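Local coordinates for putative alpha/beta hydrolase fold protein (PDB 5A62) that probably acts as a hydrolase of the alpha/beta hydrolase fold, with the carboxylesterases as its likely class, at residues A[96-101]-A[121-126]; A[103-108]-A[117-122]. One frame throughout, in Å; residues are numbered along the deposited sequence. Where two conformers were deposited one is given.

Contact 1: residues A[96-101]-A[121-126]; sequences IGHSIG and MINGSP. With ACT (acetate ion), chain B.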
# COMPACT_ATOMS: atom_id res chain seq x y z
N ILE A 96 5.98 19.64 13.24
CA ILE A 96 6.59 20.18 12.03
C ILE A 96 6.91 18.97 11.14
O ILE A 96 7.77 18.19 11.49
CB ILE A 96 7.82 21.02 12.27
CG1 ILE A 96 7.44 22.20 13.20
CG2 ILE A 96 8.38 21.49 10.95
CD1 ILE A 96 8.65 22.84 13.80
N GLY A 97 6.19 18.86 10.02
CA GLY A 97 6.40 17.70 9.17
C GLY A 97 6.66 18.03 7.75
O GLY A 97 5.99 18.89 7.19
N HIS A 98 7.65 17.39 7.13
CA HIS A 98 8.04 17.62 5.75
C HIS A 98 7.55 16.45 4.94
O HIS A 98 7.84 15.30 5.22
CB HIS A 98 9.58 17.73 5.63
CG HIS A 98 10.08 17.86 4.23
ND1 HIS A 98 11.32 17.37 3.86
CD2 HIS A 98 9.61 18.49 3.16
CE1 HIS A 98 11.52 17.64 2.58
NE2 HIS A 98 10.50 18.33 2.13
N SER A 99 6.81 16.77 3.88
CA SER A 99 6.31 15.79 2.90
C SER A 99 5.44 14.76 3.61
O SER A 99 4.46 15.08 4.20
CB SER A 99 7.43 15.20 2.06
OG SER A 99 6.87 14.78 0.81
N ILE A 100 5.79 13.48 3.61
CA ILE A 100 5.01 12.51 4.38
C ILE A 100 4.85 12.89 5.82
O ILE A 100 3.83 12.59 6.45
CB ILE A 100 5.55 11.04 4.25
CG1 ILE A 100 4.48 10.01 4.60
CG2 ILE A 100 6.79 10.81 5.09
CD1 ILE A 100 4.87 8.57 4.41
N GLY A 101 5.85 13.55 6.35
CA GLY A 101 5.77 14.07 7.76
C GLY A 101 4.63 15.00 7.94
O GLY A 101 3.99 15.05 8.99
N MET A 121 3.15 22.10 8.10
CA MET A 121 3.41 21.13 7.02
C MET A 121 4.31 21.79 5.99
O MET A 121 3.92 22.84 5.44
CB MET A 121 2.12 20.72 6.35
CG MET A 121 1.14 20.04 7.28
SD MET A 121 -0.41 19.62 6.51
CE MET A 121 -1.16 21.25 6.31
N ILE A 122 5.47 21.25 5.72
CA ILE A 122 6.43 21.79 4.78
C ILE A 122 6.36 20.85 3.57
O ILE A 122 6.70 19.68 3.66
CB ILE A 122 7.82 21.83 5.33
CG1 ILE A 122 7.86 22.62 6.66
CG2 ILE A 122 8.77 22.39 4.24
CD1 ILE A 122 9.20 22.63 7.33
N ASN A 123 5.87 21.33 2.41
CA ASN A 123 5.57 20.52 1.25
C ASN A 123 4.87 19.24 1.64
O ASN A 123 5.27 18.16 1.21
CB ASN A 123 6.88 20.22 0.47
CG ASN A 123 7.49 21.46 -0.16
OD1 ASN A 123 6.76 22.40 -0.53
ND2 ASN A 123 8.81 21.44 -0.28
N GLY A 124 3.81 19.41 2.35
CA GLY A 124 2.92 18.35 2.75
C GLY A 124 1.50 18.81 2.77
O GLY A 124 1.22 20.01 2.66
N SER A 125 0.57 17.89 2.82
CA SER A 125 -0.83 18.27 2.97
C SER A 125 -1.61 17.13 3.57
O SER A 125 -1.12 15.99 3.62
CB SER A 125 -1.40 18.58 1.59
OG SER A 125 -1.91 17.44 0.91
N PRO A 126 -2.86 17.36 3.95
CA PRO A 126 -3.75 16.31 4.42
C PRO A 126 -4.44 15.54 3.29
O PRO A 126 -5.19 14.63 3.57
CB PRO A 126 -4.80 17.07 5.23
CG PRO A 126 -4.74 18.44 4.69
CD PRO A 126 -3.43 18.71 4.10
C ACT B . 7.25 12.09 0.64
O ACT B . 8.04 11.98 -0.34
OXT ACT B . 7.71 12.17 1.74
CH3 ACT B . 5.71 12.09 0.46
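Two backbone hydrogen bonds tie the ends of two parallel strands together. I122 N gives its hydrogen to G97 O at 2.8 Å, almost straight at 174° and in the plane of that carbonyl. One step on, S99 N reaches I122 O at 2.9 Å, lying nearly along the C=O axis. The two bonds flank the parallel pairing of H98 with I122, and the second grips S99 N just past the strand end, in the sharp turn into helix 100-111. I122 O also receives the CA-H of H98 and, at 3.2 Å from CD2, the edge of the H98 imidazole, which meets it in the ring plane. A further CA-H...O contact runs from S99 CA to N123 O at 3.1 Å. With phi 58° and psi -118°, S99 has the strained backbone of a nucleophile elbow, and G97, S99 and G101 fit its GxSxG pattern; S99 is therefore probably the catalytic serine.

S99 CB points away from 121-126 overall, though it still touches that segment; OG, anti to the backbone N, hydrogen-bonds H248 NE2. An acetate, probably from the crystallisation liquor, lies beside it: I100 N donates to its OXT at 3.0 Å and I32 N binds it too, consistent with an oxyanion hole. H98 CG, also anti to its backbone N, leads the ring to a hydrogen bond between NE2 and H248 O.

I96 CG2 lies alongside I122 CD1 at 3.9 Å, the two side chains pointing the same way. N123 OD1 hydrogen-bonds G218 N and ND2 hydrogen-bonds H248 O. Strands 93-98 and 116-122 are neighbours in the central sheet; V27 and I29 continue its bonding beyond I96, F214 beyond M121, and helix 250-253 packs on H98 and I122.

Contact 2: residues A[103-108]-A[117-122]; sequences IISSMY and DAIIMI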
# COMPACT_ATOMS: atom_id res chain seq x y z
N ILE A 103 1.75 14.90 6.09
CA ILE A 103 0.62 14.08 6.07
C ILE A 103 0.36 13.40 7.45
O ILE A 103 -0.74 13.38 8.01
CB ILE A 103 0.77 13.00 4.96
CG1 ILE A 103 1.39 13.65 3.70
CG2 ILE A 103 -0.60 12.48 4.81
CD1 ILE A 103 1.55 12.76 2.46
N ILE A 104 1.44 12.83 7.99
CA ILE A 104 1.37 12.23 9.29
C ILE A 104 0.85 13.27 10.34
O ILE A 104 0.01 12.91 11.14
CB ILE A 104 2.76 11.66 9.70
CG1 ILE A 104 3.07 10.45 8.80
CG2 ILE A 104 2.80 11.33 11.18
CD1 ILE A 104 4.53 10.04 8.84
N SER A 105 1.42 14.48 10.31
CA SER A 105 1.00 15.49 11.28
C SER A 105 -0.46 15.77 11.16
O SER A 105 -1.14 15.95 12.20
CB SER A 105 1.80 16.78 11.16
OG SER A 105 1.51 17.57 10.02
N SER A 106 -0.99 15.81 9.93
CA SER A 106 -2.38 16.11 9.74
C SER A 106 -3.30 15.01 10.26
O SER A 106 -4.31 15.27 10.92
CB SER A 106 -2.61 16.48 8.28
OG SER A 106 -2.58 15.34 7.44
N MET A 107 -2.93 13.75 10.06
CA MET A 107 -3.72 12.66 10.55
C MET A 107 -3.64 12.53 12.06
O MET A 107 -4.61 12.21 12.73
CB MET A 107 -3.23 11.32 9.92
CG MET A 107 -3.57 11.23 8.44
SD MET A 107 -3.02 9.70 7.67
CE MET A 107 -4.05 8.55 8.49
N TYR A 108 -2.50 12.83 12.66
CA TYR A 108 -2.37 12.79 14.06
C TYR A 108 -3.25 13.86 14.71
O TYR A 108 -3.96 13.55 15.64
CB TYR A 108 -0.87 12.92 14.50
CG TYR A 108 -0.68 12.75 15.97
CD1 TYR A 108 -0.51 11.50 16.55
CD2 TYR A 108 -0.73 13.82 16.81
CE1 TYR A 108 -0.39 11.40 17.92
CE2 TYR A 108 -0.54 13.70 18.16
CZ TYR A 108 -0.41 12.48 18.68
OH TYR A 108 -0.25 12.36 20.08
N ASP A 117 -1.43 21.55 19.52
CA ASP A 117 -1.76 22.96 19.35
C ASP A 117 -1.79 23.38 17.89
O ASP A 117 -2.61 24.23 17.47
CB ASP A 117 -0.82 23.85 20.09
CG ASP A 117 -0.93 23.73 21.62
OD1 ASP A 117 -2.05 23.85 22.14
OD2 ASP A 117 0.10 23.58 22.28
N ALA A 118 -0.84 22.85 17.11
CA ALA A 118 -0.61 23.32 15.76
C ALA A 118 0.19 22.29 15.03
O ALA A 118 0.96 21.52 15.61
CB ALA A 118 0.15 24.61 15.75
N ILE A 119 -0.01 22.31 13.73
CA ILE A 119 0.85 21.59 12.80
C ILE A 119 1.37 22.57 11.76
O ILE A 119 0.70 23.50 11.36
CB ILE A 119 0.21 20.42 12.14
CG1 ILE A 119 -0.89 20.76 11.17
CG2 ILE A 119 -0.26 19.44 13.18
CD1 ILE A 119 -1.45 19.54 10.44
N ILE A 120 2.61 22.28 11.31
CA ILE A 120 3.33 23.06 10.30
C ILE A 120 3.76 22.07 9.26
O ILE A 120 4.69 21.29 9.53
CB ILE A 120 4.49 23.86 10.86
CG1 ILE A 120 3.97 24.78 11.96
CG2 ILE A 120 5.12 24.68 9.70
CD1 ILE A 120 5.07 25.50 12.71
N MET A 121 3.15 22.10 8.10
CA MET A 121 3.41 21.13 7.02
C MET A 121 4.31 21.79 5.99
O MET A 121 3.92 22.84 5.44
CB MET A 121 2.12 20.72 6.35
CG MET A 121 1.14 20.04 7.28
SD MET A 121 -0.41 19.62 6.51
CE MET A 121 -1.16 21.25 6.31
N ILE A 122 5.47 21.25 5.72
CA ILE A 122 6.43 21.79 4.78
C ILE A 122 6.36 20.85 3.57
O ILE A 122 6.70 19.68 3.66
CB ILE A 122 7.82 21.83 5.33
CG1 ILE A 122 7.86 22.62 6.66
CG2 ILE A 122 8.77 22.39 4.24
CD1 ILE A 122 9.20 22.63 7.33
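Three side chains take the crowded first-torsion position, between the backbone N and the carbonyl carbon: S105 OG, S106 OG and I119 CG1 (chi1 68°). In I119 this sends the extended CG1-CD1 arm at the helix, while CG2 stays beside the backbone N and lies 3.9 Å from S105 CB. M121 instead has CG beside its backbone N, anti to the carbonyl carbon, and its extended chi2 carries SD out toward S106 CB, at 4.2 Å; the bend at chi3 turns only CE.

S105 sits across from the strand with its CB directed at it, and its OG rests against two apolar groups, 3.6 Å from I119 CD1 and 3.7 Å from M121 CG. The hydroxyl is satisfied within its own helix by G102 O. I119 CD1 then runs on to S106, touching its CA at 3.6 Å. S106 OG turns back to I103 O, a 2.7 Å hydrogen bond on a lone pair of a carbonyl that also accepts M107 N. Both serines thus keep their polar ends on the helix backbone; S105 faces the strand and S106 meets it with its flank.

Helix 103-108 runs nearly antiparallel to strand 118-122, at 157°, with their axes 8.2 Å apart at closest approach. I95 of strand 93-98 touches S105, and L206 of helix 202-209 reaches both S106 and I119. This is the packing of a crossover helix on its own sheet in a beta-alpha-beta unit of the alpha/beta hydrolase fold.

Overall arrangement
Contacts 1 and 2 are two joints of one beta-alpha-beta unit, strand 93-98, helix 100-111 and strand 116-122, with centres about 7 Å apart. Contact 1 joins the two strands at their C-terminal ends; contact 2 lays the connecting helix against the second strand. M121 serves both: its backbone lies in the ladder beside G97, its side chain faces the helix. A probable hydrogen bond of 2.9 Å from G97 N to I120 O extends the ladder between them, and P126 CA packs 3.4 Å from S106 OG. The probable nucleophile S99 and the acetate belong to contact 1, whereas S105 lies near the elbow residues without its side chain touching them.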